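Local coordinates for protein enoyl CoA hydratase/isomerase (Crotonase) (PDB 3I47) that probably catalyses hydration or isomerisation of enoyl-CoA thioesters, a crotonase-type enzyme, at residues A56-S62 and M105-F111; L91-S96 and G116-C121. One frame throughout, in Å; residues are numbered along the deposited sequence.

Contact 1 of 2, residues A56-S62 and M105-F111; sequences ANGKHFS and MVQGAAF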
loop_
_atom_site.group_PDB
_atom_site.type_symbol
_atom_site.label_atom_id
_atom_site.label_comp_id
_atom_site.label_asym_id
_atom_site.label_seq_id
_atom_site.Cartn_x
_atom_site.Cartn_y
_atom_site.Cartn_z
ATOM N N ALA A 56 -6.341 -8.841 4.372
ATOM C CA ALA A 56 -6.114 -10.274 4.546
ATOM C C ALA A 56 -7.149 -10.871 5.479
ATOM O O ALA A 56 -7.621 -10.211 6.405
ATOM C CB ALA A 56 -4.705 -10.535 5.086
ATOM N N ASN A 57 -7.490 -12.130 5.219
ATOM C CA ASN A 57 -8.277 -12.929 6.153
ATOM C C ASN A 57 -7.367 -13.817 6.993
ATOM O O ASN A 57 -6.172 -13.943 6.716
ATOM C CB ASN A 57 -9.291 -13.791 5.394
ATOM C CG ASN A 57 -10.436 -12.977 4.817
ATOM O OD1 ASN A 57 -10.797 -11.916 5.339
ATOM N ND2 ASN A 57 -11.022 -13.469 3.721
ATOM N N GLY A 58 -7.940 -14.418 8.033
ATOM C CA GLY A 58 -7.183 -15.281 8.932
ATOM C C GLY A 58 -6.421 -14.499 9.993
ATOM O O GLY A 58 -6.661 -13.306 10.200
ATOM N N LYS A 59 -5.508 -15.191 10.666
ATOM C CA LYS A 59 -4.788 -14.629 11.813
ATOM C C LYS A 59 -3.785 -13.547 11.424
ATOM O O LYS A 59 -3.567 -12.599 12.187
ATOM C CB LYS A 59 -4.051 -15.734 12.579
ATOM C CG LYS A 59 -4.955 -16.812 13.156
ATOM C CD LYS A 59 -4.141 -17.848 13.932
ATOM C CE LYS A 59 -5.020 -18.953 14.509
ATOM N NZ LYS A 59 -6.193 -18.394 15.243
ATOM N N HIS A 60 -3.193 -13.690 10.239
ATOM C CA HIS A 60 -2.010 -12.899 9.873
ATOM C C HIS A 60 -2.073 -12.309 8.484
ATOM O O HIS A 60 -2.445 -12.994 7.528
ATOM C CB HIS A 60 -0.748 -13.768 9.948
ATOM C CG HIS A 60 -0.527 -14.376 11.290
ATOM N ND1 HIS A 60 -0.294 -13.618 12.416
ATOM C CD2 HIS A 60 -0.530 -15.666 11.697
ATOM C CE1 HIS A 60 -0.150 -14.412 13.460
ATOM N NE2 HIS A 60 -0.286 -15.661 13.051
ATOM N N PHE A 61 -1.657 -11.051 8.370
ATOM C CA PHE A 61 -1.520 -10.400 7.073
ATOM C C PHE A 61 -0.608 -11.237 6.160
ATOM O O PHE A 61 -1.002 -11.587 5.044
ATOM C CB PHE A 61 -0.964 -8.991 7.290
ATOM C CG PHE A 61 -0.914 -8.143 6.050
ATOM C CD1 PHE A 61 -2.075 -7.579 5.530
ATOM C CD2 PHE A 61 0.308 -7.873 5.420
ATOM C CE1 PHE A 61 -2.040 -6.739 4.395
ATOM C CE2 PHE A 61 0.352 -7.049 4.280
ATOM C CZ PHE A 61 -0.826 -6.484 3.764
ATOM N N SER A 62 0.609 -11.514 6.623
ATOM C CA SER A 62 1.468 -12.526 5.992
ATOM C C SER A 62 2.549 -12.965 6.949
ATOM O O SER A 62 3.402 -12.162 7.320
ATOM C CB SER A 62 2.108 -12.028 4.692
ATOM O OG SER A 62 2.966 -13.050 4.174
ATOM N N MET A 105 -4.131 -2.888 4.966
ATOM C CA MET A 105 -4.836 -3.102 6.230
ATOM C C MET A 105 -4.189 -4.333 6.857
ATOM O O MET A 105 -4.292 -5.436 6.297
ATOM C CB MET A 105 -6.339 -3.334 5.970
ATOM C CG MET A 105 -7.164 -3.696 7.200
ATOM S SD MET A 105 -8.927 -4.090 6.867
ATOM C CE MET A 105 -9.025 -5.708 7.603
ATOM N N VAL A 106 -3.502 -4.137 7.981
ATOM C CA VAL A 106 -2.630 -5.183 8.529
ATOM C C VAL A 106 -3.067 -5.660 9.916
ATOM O O VAL A 106 -3.073 -4.872 10.879
ATOM C CB VAL A 106 -1.175 -4.671 8.633
ATOM C CG1 VAL A 106 -0.257 -5.760 9.188
ATOM C CG2 VAL A 106 -0.673 -4.170 7.273
ATOM N N GLN A 107 -3.397 -6.948 10.004
ATOM C CA GLN A 107 -3.670 -7.627 11.269
ATOM C C GLN A 107 -2.581 -8.677 11.514
ATOM O O GLN A 107 -1.983 -9.209 10.571
ATOM C CB GLN A 107 -5.053 -8.297 11.233
ATOM C CG GLN A 107 -5.096 -9.778 10.731
ATOM C CD GLN A 107 -4.906 -9.974 9.215
ATOM O OE1 GLN A 107 -4.557 -9.044 8.464
ATOM N NE2 GLN A 107 -5.139 -11.214 8.755
ATOM N N GLY A 108 -2.325 -8.979 12.779
ATOM C CA GLY A 108 -1.357 -10.039 13.100
ATOM C C GLY A 108 0.025 -9.793 12.510
ATOM O O GLY A 108 0.466 -8.647 12.363
ATOM N N ALA A 109 0.708 -10.873 12.155
ATOM C CA ALA A 109 2.079 -10.774 11.646
ATOM C C ALA A 109 2.143 -10.330 10.192
ATOM O O ALA A 109 1.402 -10.842 9.344
ATOM C CB ALA A 109 2.795 -12.108 11.813
ATOM N N ALA A 110 3.036 -9.373 9.921
ATOM C CA ALA A 110 3.413 -8.988 8.558
ATOM C C ALA A 110 4.925 -9.103 8.515
ATOM O O ALA A 110 5.639 -8.161 8.871
ATOM C CB ALA A 110 2.950 -7.555 8.227
ATOM N N PHE A 111 5.398 -10.296 8.153
ATOM C CA PHE A 111 6.823 -10.622 8.207
ATOM C C PHE A 111 7.366 -10.779 6.793
ATOM O O PHE A 111 6.812 -11.546 5.999
ATOM C CB PHE A 111 7.048 -11.922 9.000
ATOM C CG PHE A 111 6.748 -11.821 10.494
ATOM C CD1 PHE A 111 6.482 -10.598 11.118
ATOM C CD2 PHE A 111 6.741 -12.979 11.271
ATOM C CE1 PHE A 111 6.217 -10.537 12.494
ATOM C CE2 PHE A 111 6.482 -12.930 12.645
ATOM C CZ PHE A 111 6.218 -11.703 13.255
HETATM O O HOH W 1 -6.081 -7.390 6.768
HETATM O O HOH W 2 5.423 -12.031 3.858
#
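F61 lies over V106 and uses its backbone to tie the two segments together. V106 CG2 sits 3.9 Å from the centroid of the F61 ring, almost on its normal, a CH-pi contact over the middle of one face. F61 CG is anti to the backbone N (chi1 -173°), which swings the ring over the end of strand 102-106, and V106 CG1 reaches back to F61 CB. Three of the five hydrogen bonds are backbone to backbone. F61 N donates to Q107 O and S62 N to A109 O, while the bond from F111 N to S62 O, 2.9 Å long, is the nearly straight one; S62 and A110 make a single beta bridge. H60 supplies a side-chain acceptor: A109 N points at H60 ND1 from 2.9 Å with an N-H...N angle of 172°, somewhat tilted from the imidazole plane. The proton of a neutral ring would then probably be on NE2. The bent chain of Q107 (chi2 -74°) folds its amide under the turn, where NE2 donates to G58 O over 3.0 Å, approaching from above the carbonyl plane. Q107 OE1 lies 2.8 Å from a water that accepts from A56 N and is near M105 O. G108 CA makes a CH...O contact with K59 O at 3.5 Å. A second water donates to both S62 OG and F111 O; S62 OG is also hydrogen-bonded to N26 O. In crotonases the residues just after this loop supply one oxyanion-hole N-H, probably here too. Further out, N26 ND2 binds H60 O, and the H25 ring meets H60 edge-to-face. M105 packs on helix 189-201, strand 131-133 borders H60, A109 and F111 through R131, and M19 of strand 14-19 touches A56 and F61.

Contact 2 of 2, residues L91-S96 and G116-C121; sequences LMYSIS and GLAAAC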
loop_
_atom_site.group_PDB
_atom_site.type_symbol
_atom_site.label_atom_id
_atom_site.label_comp_id
_atom_site.label_asym_id
_atom_site.label_seq_id
_atom_site.Cartn_x
_atom_site.Cartn_y
_atom_site.Cartn_z
ATOM N N LEU A 91 5.222 -6.369 -8.531
ATOM C CA LEU A 91 4.049 -6.081 -7.692
ATOM C C LEU A 91 4.252 -4.794 -6.893
ATOM O O LEU A 91 3.390 -3.908 -6.905
ATOM C CB LEU A 91 3.716 -7.250 -6.750
ATOM C CG LEU A 91 2.582 -6.987 -5.740
ATOM C CD1 LEU A 91 1.233 -6.663 -6.445
ATOM C CD2 LEU A 91 2.435 -8.168 -4.783
ATOM N N MET A 92 5.384 -4.690 -6.211
ATOM C CA MET A 92 5.618 -3.512 -5.375
ATOM C C MET A 92 5.715 -2.253 -6.235
ATOM O O MET A 92 5.195 -1.194 -5.851
ATOM C CB MET A 92 6.867 -3.705 -4.524
ATOM C CG MET A 92 6.752 -4.896 -3.582
ATOM S SD MET A 92 6.114 -4.494 -1.960
ATOM C CE MET A 92 7.483 -3.542 -1.343
ATOM N N TYR A 93 6.361 -2.361 -7.396
ATOM C CA TYR A 93 6.470 -1.222 -8.295
ATOM C C TYR A 93 5.086 -0.787 -8.752
ATOM O O TYR A 93 4.755 0.401 -8.691
ATOM C CB TYR A 93 7.369 -1.550 -9.484
ATOM C CG TYR A 93 7.608 -0.375 -10.386
ATOM C CD1 TYR A 93 8.342 0.726 -9.942
ATOM C CD2 TYR A 93 7.103 -0.360 -11.676
ATOM C CE1 TYR A 93 8.572 1.818 -10.777
ATOM C CE2 TYR A 93 7.328 0.733 -12.523
ATOM C CZ TYR A 93 8.068 1.807 -12.059
ATOM O OH TYR A 93 8.291 2.893 -12.890
ATOM N N SER A 94 4.273 -1.756 -9.164
ATOM C CA SER A 94 2.922 -1.467 -9.615
ATOM C C SER A 94 2.071 -0.789 -8.534
ATOM O O SER A 94 1.323 0.158 -8.833
ATOM C CB SER A 94 2.269 -2.740 -10.135
ATOM O OG SER A 94 2.896 -3.100 -11.360
ATOM N N ILE A 95 2.193 -1.251 -7.285
ATOM C CA ILE A 95 1.488 -0.594 -6.171
ATOM C C ILE A 95 1.941 0.871 -6.082
ATOM O O ILE A 95 1.115 1.796 -6.031
ATOM C CB ILE A 95 1.734 -1.307 -4.804
ATOM C CG1 ILE A 95 1.073 -2.693 -4.787
ATOM C CG2 ILE A 95 1.170 -0.449 -3.647
ATOM C CD1 ILE A 95 1.613 -3.595 -3.671
ATOM N N SER A 96 3.256 1.074 -6.087
ATOM C CA SER A 96 3.822 2.427 -5.883
ATOM C C SER A 96 3.463 3.395 -7.012
ATOM O O SER A 96 3.376 4.619 -6.799
ATOM C CB SER A 96 5.338 2.355 -5.708
ATOM O OG SER A 96 6.001 2.099 -6.931
ATOM N N GLY A 116 6.736 -5.286 3.521
ATOM C CA GLY A 116 7.020 -4.427 2.372
ATOM C C GLY A 116 5.759 -3.891 1.713
ATOM O O GLY A 116 5.727 -2.732 1.286
ATOM N N LEU A 117 4.721 -4.717 1.596
ATOM C CA LEU A 117 3.474 -4.249 0.983
ATOM C C LEU A 117 2.898 -3.036 1.705
ATOM O O LEU A 117 2.416 -2.103 1.059
ATOM C CB LEU A 117 2.412 -5.349 0.926
ATOM C CG LEU A 117 2.685 -6.582 0.076
ATOM C CD1 LEU A 117 1.410 -7.419 0.048
ATOM C CD2 LEU A 117 3.126 -6.230 -1.350
ATOM N N ALA A 118 2.965 -3.046 3.039
ATOM C CA ALA A 118 2.509 -1.912 3.841
ATOM C C ALA A 118 3.278 -0.645 3.472
ATOM O O ALA A 118 2.697 0.425 3.367
ATOM C CB ALA A 118 2.650 -2.214 5.345
ATOM N N ALA A 119 4.588 -0.769 3.256
ATOM C CA ALA A 119 5.406 0.381 2.876
ATOM C C ALA A 119 5.153 0.874 1.443
ATOM O O ALA A 119 5.284 2.066 1.162
ATOM C CB ALA A 119 6.892 0.052 3.078
ATOM N N ALA A 120 4.800 -0.033 0.526
ATOM C CA ALA A 120 4.584 0.342 -0.863
ATOM C C ALA A 120 3.281 1.103 -1.052
ATOM O O ALA A 120 3.162 1.935 -1.960
ATOM C CB ALA A 120 4.580 -0.915 -1.748
ATOM N N CYS A 121 2.298 0.783 -0.212
ATOM C CA CYS A 121 1.008 1.481 -0.241
ATOM C C CYS A 121 1.171 2.910 0.278
ATOM O O CYS A 121 2.095 3.202 1.037
ATOM C CB CYS A 121 -0.023 0.744 0.607
ATOM S SG CYS A 121 -0.586 -0.804 -0.155
#
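CG1 of I95 (chi1 -68°) and CG of L117 are anti to their carbonyl carbons, and this turns the ends of both side chains in between the helices. I95 CG2 is thereby anti to its own backbone N and comes down on the last turn of helix 113-120, 3.5 Å from A120 O and also against A120 CB and C121 SG. The other arm of I95 ends at CD1, 3.8 Å from L117 CD2, the two side chains meeting at about a right angle. That L117 methyl is shared: L91 CD2 approaches L117 CD2 from the preceding helical turn at 4.0 Å. M92 was modelled in two conformers; in the one given, bent at chi2 and chi3, M92 SD lies 3.5 Å from L117 CD2 and touches A120 CB as well, with CE beside G116 O. No hydrogen bond crosses. The axes of the short segments pass 9.5 Å apart, 26° from parallel; A120 CB faces I95, and G116 offers its backbone to M92 CE. L40 of helix 30-45 and L54 of strand 51-56 also touch I95. Such apolar helix pairing belongs to the core of the crotonase fold, in which the helix equivalent to 113-120 starts beside the oxyanion hole, probably also true here.

The four segments alternate along the chain, in the order 56-62, 91-96, 105-111, 116-121, so the two contacts interlock. Helix 78-97 of contact 2 leads into strand 102-106 of contact 1, and strand 109-111 leads back into helix 113-120. Their centres are about 16 Å apart, contact 2 near the middle of the chain and contact 1 at the C-terminal ends of adjacent parallel strands 51-56 and 102-106, running into strand 109-111 of the three-stranded sheet. F61 CE2 packs 4.3 Å from L117 CB. In crotonases the oxyanion-hole N-H groups come just after segments equivalent to 56-62 and 105-111, so contact 1 probably lies beside that site and contact 2 in the core behind it.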